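Local atomic coordinates of putative HpcE protein (Mycolicibacterium smegmatis, PDB entry 6V77), a protein that belongs to the FAH family and, as seen here, binds a zinc ion through carboxylate side chains in a beta-rich fold, in a two-chain assembly. Residues B[77-82]-B[207-212]; B[151-156]-B[273-278]; B[157-162]-B[168-173]. All blocks are in the same frame, centred on the assembly; numbering follows the deposited sequence.

Contact 1: residues B[77-82]-B[207-212]; sequences LNYDDH and QHSRTS. With SO4 (sulfate ion), chain O.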
loop_
_atom_site.group_PDB
_atom_site.type_symbol
_atom_site.label_atom_id
_atom_site.label_comp_id
_atom_site.label_asym_id
_atom_site.label_seq_id
_atom_site.Cartn_x
_atom_site.Cartn_y
_atom_site.Cartn_z
ATOM N N LEU B 77 -1.657 -9.100 -15.835
ATOM C CA LEU B 77 -1.274 -9.926 -16.980
ATOM C C LEU B 77 -0.214 -10.968 -16.658
ATOM O O LEU B 77 0.922 -10.857 -17.128
ATOM C CB LEU B 77 -0.773 -9.041 -18.122
ATOM C CG LEU B 77 -1.701 -7.878 -18.484
ATOM C CD1 LEU B 77 -1.119 -7.077 -19.631
ATOM C CD2 LEU B 77 -3.110 -8.366 -18.818
ATOM N N ASN B 78 -0.558 -11.977 -15.859
ATOM C CA ASN B 78 0.413 -12.995 -15.470
ATOM C C ASN B 78 -0.034 -14.397 -15.867
ATOM O O ASN B 78 0.501 -15.385 -15.364
ATOM C CB ASN B 78 0.712 -12.909 -13.966
ATOM C CG ASN B 78 2.027 -13.580 -13.597
ATOM O OD1 ASN B 78 2.839 -13.892 -14.467
ATOM N ND2 ASN B 78 2.247 -13.793 -12.302
ATOM N N TYR B 79 -1.008 -14.499 -16.774
ATOM C CA TYR B 79 -1.327 -15.725 -17.494
ATOM C C TYR B 79 -1.457 -15.320 -18.954
ATOM O O TYR B 79 -2.054 -14.281 -19.250
ATOM C CB TYR B 79 -2.645 -16.369 -17.015
ATOM C CG TYR B 79 -2.647 -16.933 -15.602
ATOM C CD1 TYR B 79 -2.688 -18.314 -15.389
ATOM C CD2 TYR B 79 -2.633 -16.086 -14.482
ATOM C CE1 TYR B 79 -2.706 -18.848 -14.105
ATOM C CE2 TYR B 79 -2.637 -16.612 -13.184
ATOM C CZ TYR B 79 -2.683 -17.993 -13.010
ATOM O OH TYR B 79 -2.700 -18.526 -11.742
ATOM N N ASP B 80 -0.883 -16.106 -19.862
ATOM C CA ASP B 80 -0.821 -15.651 -21.250
ATOM C C ASP B 80 -2.210 -15.428 -21.826
ATOM O O ASP B 80 -2.441 -14.445 -22.539
ATOM C CB ASP B 80 -0.063 -16.643 -22.125
ATOM C CG ASP B 80 0.229 -16.077 -23.510
ATOM O OD1 ASP B 80 0.621 -14.888 -23.591
ATOM O OD2 ASP B 80 0.063 -16.808 -24.513
ATOM N N ASP B 81 -3.146 -16.328 -21.535
ATOM C CA ASP B 81 -4.466 -16.205 -22.138
ATOM C C ASP B 81 -5.243 -15.032 -21.553
ATOM O O ASP B 81 -6.107 -14.471 -22.231
ATOM C CB ASP B 81 -5.224 -17.517 -21.975
ATOM C CG ASP B 81 -4.547 -18.658 -22.707
ATOM O OD1 ASP B 81 -3.739 -18.380 -23.625
ATOM O OD2 ASP B 81 -4.819 -19.828 -22.362
ATOM N N HIS B 82 -4.941 -14.620 -20.311
ATOM C CA HIS B 82 -5.563 -13.404 -19.802
ATOM C C HIS B 82 -4.938 -12.168 -20.441
ATOM O O HIS B 82 -5.640 -11.195 -20.734
ATOM C CB HIS B 82 -5.459 -13.316 -18.278
ATOM C CG HIS B 82 -5.994 -12.028 -17.726
ATOM N ND1 HIS B 82 -7.299 -11.624 -17.930
ATOM C CD2 HIS B 82 -5.397 -11.035 -17.020
ATOM C CE1 HIS B 82 -7.488 -10.449 -17.354
ATOM N NE2 HIS B 82 -6.351 -10.070 -16.793
ATOM N N GLN B 207 -13.890 -19.119 -15.034
ATOM C CA GLN B 207 -12.440 -19.253 -15.075
ATOM C C GLN B 207 -12.060 -20.645 -14.601
ATOM O O GLN B 207 -12.702 -21.195 -13.704
ATOM C CB GLN B 207 -11.753 -18.209 -14.199
ATOM C CG GLN B 207 -11.897 -16.768 -14.702
ATOM C CD GLN B 207 -11.110 -15.804 -13.836
ATOM O OE1 GLN B 207 -11.529 -15.486 -12.721
ATOM N NE2 GLN B 207 -9.947 -15.368 -14.322
ATOM N N HIS B 208 -11.025 -21.212 -15.218
ATOM C CA HIS B 208 -10.495 -22.506 -14.790
ATOM C C HIS B 208 -9.129 -22.733 -15.412
ATOM O O HIS B 208 -9.017 -22.841 -16.637
ATOM C CB HIS B 208 -11.427 -23.658 -15.174
ATOM C CG HIS B 208 -10.822 -25.009 -14.933
ATOM N ND1 HIS B 208 -10.456 -25.857 -15.957
ATOM C CD2 HIS B 208 -10.493 -25.641 -13.783
ATOM C CE1 HIS B 208 -9.943 -26.963 -15.445
ATOM N NE2 HIS B 208 -9.946 -26.854 -14.128
ATOM N N SER B 209 -8.096 -22.830 -14.580
ATOM C CA SER B 209 -6.736 -22.985 -15.067
ATOM C C SER B 209 -5.899 -23.618 -13.953
ATOM O O SER B 209 -6.435 -24.118 -12.959
ATOM C CB SER B 209 -6.180 -21.624 -15.514
ATOM O OG SER B 209 -4.986 -21.776 -16.253
ATOM N N ARG B 210 -4.582 -23.609 -14.127
ATOM C CA ARG B 210 -3.648 -24.052 -13.097
ATOM C C ARG B 210 -2.527 -23.031 -12.995
ATOM O O ARG B 210 -2.131 -22.437 -13.998
ATOM C CB ARG B 210 -3.058 -25.449 -13.400
ATOM C CG ARG B 210 -4.100 -26.580 -13.524
ATOM C CD ARG B 210 -3.435 -27.973 -13.557
ATOM N NE ARG B 210 -2.859 -28.337 -12.265
ATOM C CZ ARG B 210 -3.493 -29.046 -11.334
ATOM N NH1 ARG B 210 -2.893 -29.312 -10.176
ATOM N NH2 ARG B 210 -4.729 -29.480 -11.555
ATOM N N THR B 211 -2.020 -22.821 -11.770
ATOM C CA THR B 211 -0.973 -21.811 -11.608
ATOM C C THR B 211 0.337 -22.196 -12.275
ATOM O O THR B 211 1.261 -21.364 -12.300
ATOM C CB THR B 211 -0.704 -21.515 -10.135
ATOM O OG1 THR B 211 -0.189 -22.688 -9.499
ATOM C CG2 THR B 211 -1.979 -21.059 -9.441
ATOM N N SER B 212 0.461 -23.424 -12.781
ATOM C CA SER B 212 1.581 -23.751 -13.652
ATOM C C SER B 212 1.566 -22.919 -14.934
ATOM O O SER B 212 2.581 -22.872 -15.638
ATOM C CB SER B 212 1.566 -25.251 -13.981
ATOM O OG SER B 212 0.287 -25.624 -14.465
HETATM S S SO4 O . -5.570 -7.027 -14.627
HETATM O O1 SO4 O . -5.750 -7.751 -15.881
HETATM O O2 SO4 O . -6.787 -6.303 -14.255
HETATM O O3 SO4 O . -5.240 -7.952 -13.540
HETATM O O4 SO4 O . -4.450 -6.099 -14.770
#
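Tyr79 reaches the end of strand 204-210, touching Ser209 and Arg210, and Thr211 just beyond it. In this FAH-family fold the contact joins the start of helix 80-85 to an outermost strand of the five-stranded sheet. Tyr79 is the N-cap residue of that helix, and its carbonyl O takes a weak bond from His82 N. Its CG lies anti to its own carbonyl carbon (chi1 -67°), which sends the ring toward the strand.

Along the strand, Ser209 comes first. Ser209 OG lies 4.2 Å from Tyr79 CD1, oblique to the ring. Arg210 follows with its backbone: Arg210 O sits at the ring edge, close to the ring plane, 3.6 Å from Tyr79 CE1. Its side chain points away and pairs with Asp194. Thr211 then meets the phenol end where the chain leaves the strand for a 3-10 turn. Its OG1 is bonded to Leu195 N, and its methyl is left beside the tyrosine. Leu197 of strand 196-201 touches both Tyr79 and Thr211.

His82, in the first turn of the helix, meets a sulfate ion at the edge of its imidazole ring. His82 NE2 donates to sulfate O1 at 2.6 Å, with an N-H...O angle of 163°, and ND1 is bonded to Glu85, which fixes the ring's rotation. Across the segments the closest approach is Thr211 CG2 to Tyr79 OH, at 3.5 Å; Thr211 CA follows at 3.7 Å from Tyr79 OH.

Contact 2: residues B[151-156]-B[273-278]; sequences QDLSER and QRFVTA. With ZN (zinc ion), chain L; SO4 (sulfate ion), chain O.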
loop_
_atom_site.group_PDB
_atom_site.type_symbol
_atom_site.label_atom_id
_atom_site.label_comp_id
_atom_site.label_asym_id
_atom_site.label_seq_id
_atom_site.Cartn_x
_atom_site.Cartn_y
_atom_site.Cartn_z
ATOM N N GLN B 151 -9.826 -12.891 -4.633
ATOM C CA GLN B 151 -10.462 -12.269 -5.789
ATOM C C GLN B 151 -9.821 -10.908 -5.974
ATOM O O GLN B 151 -9.661 -10.168 -5.002
ATOM C CB GLN B 151 -11.961 -12.091 -5.583
ATOM C CG GLN B 151 -12.807 -13.257 -6.104
ATOM C CD GLN B 151 -12.858 -13.324 -7.621
ATOM O OE1 GLN B 151 -12.738 -12.307 -8.306
ATOM N NE2 GLN B 151 -13.060 -14.536 -8.155
ATOM N N ASP B 152 -9.429 -10.583 -7.200
ATOM C CA ASP B 152 -9.055 -9.202 -7.519
ATOM C C ASP B 152 -10.226 -8.568 -8.265
ATOM O O ASP B 152 -10.216 -8.425 -9.487
ATOM C CB ASP B 152 -7.767 -9.144 -8.335
ATOM C CG ASP B 152 -7.362 -7.726 -8.677
ATOM O OD1 ASP B 152 -7.929 -6.774 -8.090
ATOM O OD2 ASP B 152 -6.466 -7.538 -9.516
ATOM N N LEU B 153 -11.261 -8.196 -7.509
ATOM C CA LEU B 153 -12.431 -7.579 -8.128
ATOM C C LEU B 153 -12.027 -6.219 -8.674
ATOM O O LEU B 153 -11.253 -5.497 -8.047
ATOM C CB LEU B 153 -13.569 -7.442 -7.120
ATOM C CG LEU B 153 -14.052 -8.796 -6.597
ATOM C CD1 LEU B 153 -14.982 -8.633 -5.407
ATOM C CD2 LEU B 153 -14.794 -9.494 -7.733
ATOM N N SER B 154 -12.548 -5.878 -9.849
ATOM C CA SER B 154 -12.021 -4.759 -10.627
ATOM C C SER B 154 -13.164 -3.989 -11.258
ATOM O O SER B 154 -13.916 -4.558 -12.052
ATOM C CB SER B 154 -11.069 -5.265 -11.723
ATOM O OG SER B 154 -10.057 -6.129 -11.182
ATOM N N GLU B 155 -13.260 -2.691 -10.970
ATOM C CA GLU B 155 -14.218 -1.840 -11.671
ATOM C C GLU B 155 -13.527 -1.349 -12.945
ATOM O O GLU B 155 -12.711 -0.425 -12.908
ATOM C CB GLU B 155 -14.693 -0.701 -10.766
ATOM C CG GLU B 155 -15.977 -0.058 -11.251
ATOM C CD GLU B 155 -15.737 0.730 -12.500
ATOM O OE1 GLU B 155 -15.084 1.790 -12.401
ATOM O OE2 GLU B 155 -16.138 0.263 -13.581
ATOM N N ARG B 156 -13.873 -1.955 -14.094
ATOM C CA ARG B 156 -13.055 -1.760 -15.291
ATOM C C ARG B 156 -13.140 -0.345 -15.849
ATOM O O ARG B 156 -12.200 0.092 -16.523
ATOM C CB ARG B 156 -13.445 -2.753 -16.380
ATOM C CG ARG B 156 -13.271 -4.198 -15.953
ATOM C CD ARG B 156 -11.788 -4.573 -15.754
ATOM N NE ARG B 156 -11.665 -6.031 -15.750
ATOM C CZ ARG B 156 -10.611 -6.714 -15.316
ATOM N NH1 ARG B 156 -9.542 -6.090 -14.812
ATOM N NH2 ARG B 156 -10.638 -8.042 -15.376
ATOM N N GLN B 273 -19.579 -15.488 -3.003
ATOM C CA GLN B 273 -20.015 -14.137 -2.674
ATOM C C GLN B 273 -21.174 -13.746 -3.570
ATOM O O GLN B 273 -21.175 -14.068 -4.759
ATOM C CB GLN B 273 -18.883 -13.130 -2.851
ATOM C CG GLN B 273 -17.682 -13.473 -2.012
ATOM C CD GLN B 273 -16.633 -12.407 -2.105
ATOM O OE1 GLN B 273 -16.001 -12.247 -3.148
ATOM N NE2 GLN B 273 -16.483 -11.623 -1.035
ATOM N N ARG B 274 -22.147 -13.030 -3.004
ATOM C CA ARG B 274 -23.276 -12.512 -3.765
ATOM C C ARG B 274 -23.124 -11.005 -3.947
ATOM O O ARG B 274 -22.744 -10.294 -3.011
ATOM C CB ARG B 274 -24.601 -12.835 -3.063
ATOM N N PHE B 275 -23.426 -10.518 -5.146
ATOM C CA PHE B 275 -23.256 -9.109 -5.481
ATOM C C PHE B 275 -24.587 -8.377 -5.471
ATOM O O PHE B 275 -25.591 -8.891 -5.978
ATOM C CB PHE B 275 -22.564 -8.977 -6.831
ATOM C CG PHE B 275 -21.124 -9.368 -6.761
ATOM C CD1 PHE B 275 -20.149 -8.404 -6.582
ATOM C CD2 PHE B 275 -20.757 -10.710 -6.771
ATOM C CE1 PHE B 275 -18.805 -8.780 -6.454
ATOM C CE2 PHE B 275 -19.431 -11.079 -6.654
ATOM C CZ PHE B 275 -18.462 -10.113 -6.500
ATOM N N VAL B 276 -24.587 -7.166 -4.896
ATOM C CA VAL B 276 -25.788 -6.338 -4.760
ATOM C C VAL B 276 -25.434 -4.886 -5.087
ATOM O O VAL B 276 -24.288 -4.466 -4.934
ATOM C CB VAL B 276 -26.377 -6.455 -3.331
ATOM C CG1 VAL B 276 -26.606 -7.913 -2.952
ATOM C CG2 VAL B 276 -25.439 -5.833 -2.313
ATOM N N THR B 277 -26.411 -4.098 -5.549
ATOM C CA THR B 277 -26.101 -2.690 -5.775
ATOM C C THR B 277 -26.556 -1.855 -4.581
ATOM O O THR B 277 -27.114 -2.362 -3.608
ATOM C CB THR B 277 -26.715 -2.147 -7.073
ATOM O OG1 THR B 277 -28.110 -2.460 -7.129
ATOM C CG2 THR B 277 -25.982 -2.696 -8.306
ATOM N N ALA B 278 -26.300 -0.548 -4.660
ATOM C CA ALA B 278 -26.692 0.381 -3.605
ATOM C C ALA B 278 -28.156 0.797 -3.682
ATOM O O ALA B 278 -28.602 1.570 -2.827
ATOM C CB ALA B 278 -25.806 1.628 -3.642
HETATM ZN ZN ZN L . -5.548 -9.179 -10.975
HETATM S S SO4 O . -5.570 -7.027 -14.627
HETATM O O1 SO4 O . -5.750 -7.751 -15.881
HETATM O O2 SO4 O . -6.787 -6.303 -14.255
HETATM O O3 SO4 O . -5.240 -7.952 -13.540
HETATM O O4 SO4 O . -4.450 -6.099 -14.770
HETATM O O HOH W 1 -3.792 -8.976 -9.752
#
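Asp152 OD2 is gripped from two directions: it binds the zinc ion at 2.4 Å and accepts a hydrogen bond from Lys171 NZ. Glu121 and Glu123 complete the protein part of the zinc site, and a water binds the metal at 2.1 Å. Residues 151-155 end strand 144-155 of the large mixed sheet, and Arg156 opens helix 156-160. Strand 269-277 belongs to the second sheet of this FAH-family fold, so the contact joins the two sheets.

Next to the zinc ligand, Ser154 OG donates to Asp152 O at 2.9 Å, from above the carbonyl plane. Arg156 meets the sulfate at the edge of its guanidinium, Arg156 NH1 to sulfate O2 at 2.8 Å. The bond is bent, with an N-H...O angle of 136°. Salt bridges to Glu121 and Asp119 hold the rest of the group.

Across the segments the contact is mostly apolar, Leu153 against Phe275, approaching from opposite directions. Leu153 CG lies anti to its carbonyl carbon (chi1 -62°), which carries both methyls to the phenyl. Leu261, Val111 and Leu113 also touch the ring. Leu153 CD2 lies oblique to it, 3.9 Å from Phe275 CZ; Leu153 CD1 lies at the ring edge, in plane, 4.0 Å from Phe275 CE1.

Contact 3: residues B[157-162]-B[168-173]; sequences DLQLAG and SLAKSH. With EDO (1,2-ethanediol), chain K; SO4 (sulfate ion), chain O.
Gln159 has CG anti to its backbone nitrogen (chi1 -173°) and runs on extended, while Lys171 starts with chi1 -63° and bends only at its last torsion (chi4 -72°). The two chains therefore cross obliquely and converge on one sulfate oxygen. Lys171 NZ donates to sulfate O2 at 2.8 Å, and Gln159 NE2 donates to the same atom at 3.1 Å. Lys171 CE packs 3.7 Å from Gln159 NE2. Arg156 NH1 bonds Gln159 OE1, which holds the amide in place.

Nearer the backbones the packing is close. Ala170 CB points at helix 156-160 and lies 3.4 Å from Gln159 N and 3.9 Å from Leu158 CB. Leu158 CD2 extends over Ala170 N at 3.8 Å. Tyr224 of the second subunit packs on Leu158 and Leu169. In the loop, Ser168 O accepts from Lys171 N and from Ser172 OG, which reach it from opposite faces of its plane. His173 ND1 meets 1,2-ethanediol O1 at 2.8 Å.

Lys171 NZ also bonds Ser154 OG. The short helix and the following loop line the sulfate-occupied pocket beside the zinc ion, consistent with an anion-binding site in this FAH-family fold.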
loop_
_atom_site.group_PDB
_atom_site.type_symbol
_atom_site.label_atom_id
_atom_site.label_comp_id
_atom_site.label_asym_id
_atom_site.label_seq_id
_atom_site.Cartn_x
_atom_site.Cartn_y
_atom_site.Cartn_z
ATOM N N ASP B 157 -14.251 0.372 -15.630
ATOM C CA ASP B 157 -14.357 1.725 -16.179
ATOM C C ASP B 157 -13.278 2.624 -15.586
ATOM O O ASP B 157 -12.510 3.264 -16.315
ATOM C CB ASP B 157 -15.745 2.331 -15.916
ATOM C CG ASP B 157 -16.869 1.583 -16.609
ATOM O OD1 ASP B 157 -16.590 0.726 -17.479
ATOM O OD2 ASP B 157 -18.043 1.862 -16.273
ATOM N N LEU B 158 -13.219 2.686 -14.258
ATOM C CA LEU B 158 -12.177 3.466 -13.589
ATOM C C LEU B 158 -10.793 2.921 -13.908
ATOM O O LEU B 158 -9.833 3.688 -14.057
ATOM C CB LEU B 158 -12.411 3.454 -12.079
ATOM C CG LEU B 158 -11.431 4.240 -11.194
ATOM C CD1 LEU B 158 -11.416 5.697 -11.612
ATOM C CD2 LEU B 158 -11.800 4.108 -9.723
ATOM N N GLN B 159 -10.664 1.595 -13.995
ATOM C CA GLN B 159 -9.346 0.987 -14.165
ATOM C C GLN B 159 -8.669 1.464 -15.442
ATOM O O GLN B 159 -7.449 1.655 -15.472
ATOM C CB GLN B 159 -9.453 -0.542 -14.185
ATOM C CG GLN B 159 -8.068 -1.206 -14.179
ATOM C CD GLN B 159 -8.117 -2.714 -14.422
ATOM O OE1 GLN B 159 -9.124 -3.372 -14.148
ATOM N NE2 GLN B 159 -7.014 -3.264 -14.928
ATOM N N LEU B 160 -9.442 1.650 -16.507
ATOM C CA LEU B 160 -8.891 1.940 -17.822
ATOM C C LEU B 160 -9.082 3.380 -18.270
ATOM O O LEU B 160 -8.678 3.723 -19.387
ATOM C CB LEU B 160 -9.512 0.991 -18.850
ATOM C CG LEU B 160 -9.325 -0.467 -18.443
ATOM C CD1 LEU B 160 -10.020 -1.409 -19.421
ATOM C CD2 LEU B 160 -7.859 -0.776 -18.378
ATOM N N ALA B 161 -9.664 4.240 -17.437
ATOM C CA ALA B 161 -10.017 5.578 -17.885
ATOM C C ALA B 161 -8.847 6.550 -17.750
ATOM O O ALA B 161 -7.911 6.338 -16.977
ATOM C CB ALA B 161 -11.215 6.113 -17.095
ATOM N N GLY B 162 -8.922 7.633 -18.526
ATOM C CA GLY B 162 -8.021 8.757 -18.380
ATOM C C GLY B 162 -6.639 8.491 -18.943
ATOM O O GLY B 162 -6.310 7.372 -19.356
ATOM N N SER B 168 -4.838 0.636 -9.451
ATOM C CA SER B 168 -5.029 0.255 -8.051
ATOM C C SER B 168 -6.404 0.659 -7.525
ATOM O O SER B 168 -7.064 -0.127 -6.843
ATOM C CB SER B 168 -3.939 0.882 -7.174
ATOM O OG SER B 168 -2.666 0.433 -7.583
ATOM N N LEU B 169 -6.817 1.897 -7.774
ATOM C CA LEU B 169 -8.018 2.415 -7.125
ATOM C C LEU B 169 -9.256 1.632 -7.549
ATOM O O LEU B 169 -10.093 1.283 -6.706
ATOM C CB LEU B 169 -8.184 3.903 -7.445
ATOM C CG LEU B 169 -8.945 4.710 -6.396
ATOM C CD1 LEU B 169 -8.244 4.667 -5.044
ATOM C CD2 LEU B 169 -9.168 6.159 -6.869
ATOM N N ALA B 170 -9.358 1.308 -8.840
ATOM C CA ALA B 170 -10.479 0.521 -9.359
ATOM C C ALA B 170 -10.575 -0.866 -8.747
ATOM O O ALA B 170 -11.645 -1.501 -8.819
ATOM C CB ALA B 170 -10.351 0.371 -10.871
ATOM N N LYS B 171 -9.474 -1.367 -8.192
ATOM C CA LYS B 171 -9.409 -2.668 -7.549
ATOM C C LYS B 171 -9.433 -2.561 -6.034
ATOM O O LYS B 171 -9.157 -3.548 -5.353
ATOM C CB LYS B 171 -8.162 -3.407 -8.021
ATOM C CG LYS B 171 -8.193 -3.678 -9.541
ATOM C CD LYS B 171 -6.790 -4.008 -10.026
ATOM C CE LYS B 171 -6.770 -4.489 -11.463
ATOM N NZ LYS B 171 -7.337 -5.880 -11.577
ATOM N N SER B 172 -9.818 -1.389 -5.496
ATOM C CA SER B 172 -9.743 -1.136 -4.061
ATOM C C SER B 172 -11.043 -0.587 -3.498
ATOM O O SER B 172 -11.037 0.036 -2.430
ATOM C CB SER B 172 -8.588 -0.177 -3.733
ATOM O OG SER B 172 -7.373 -0.741 -4.166
ATOM N N HIS B 173 -12.163 -0.755 -4.214
ATOM C CA HIS B 173 -13.449 -0.463 -3.613
ATOM C C HIS B 173 -13.662 -1.345 -2.391
ATOM O O HIS B 173 -12.992 -2.359 -2.212
ATOM C CB HIS B 173 -14.581 -0.718 -4.612
ATOM C CG HIS B 173 -14.669 0.310 -5.690
ATOM N ND1 HIS B 173 -15.498 1.410 -5.601
ATOM C CD2 HIS B 173 -14.057 0.395 -6.895
ATOM C CE1 HIS B 173 -15.389 2.130 -6.703
ATOM N NE2 HIS B 173 -14.526 1.534 -7.508
HETATM C C1 EDO K . -17.652 2.942 -2.686
HETATM O O1 EDO K . -17.393 2.703 -4.081
HETATM C C2 EDO K . -16.896 1.955 -1.789
HETATM O O2 EDO K . -15.642 1.617 -2.401
HETATM S S SO4 O . -5.570 -7.027 -14.627
HETATM O O1 SO4 O . -5.750 -7.751 -15.881
HETATM O O2 SO4 O . -6.787 -6.303 -14.255
HETATM O O3 SO4 O . -5.240 -7.952 -13.540
HETATM O O4 SO4 O . -4.450 -6.099 -14.770
#

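All three contacts touch the same sulfate, close to the zinc ion. The centres of contacts 2 and 3 are 13 Å apart. They touch where Lys171 meets Asp152 and Ser154; strand 144-155 also leads into helix 156-160. Contact 1 lies farther off, about 20 Å from contact 2 and 21 Å from contact 3 between centres. Along the chain the segments of contacts 1 and 2 alternate, and both segments of contact 3 fall between 151-156 and 207-212. Residues 77-82, 151-156, 157-162 and 168-173 thus meet round the zinc and sulfate, while 207-212 and 273-278 tie this region to the five-stranded sheet.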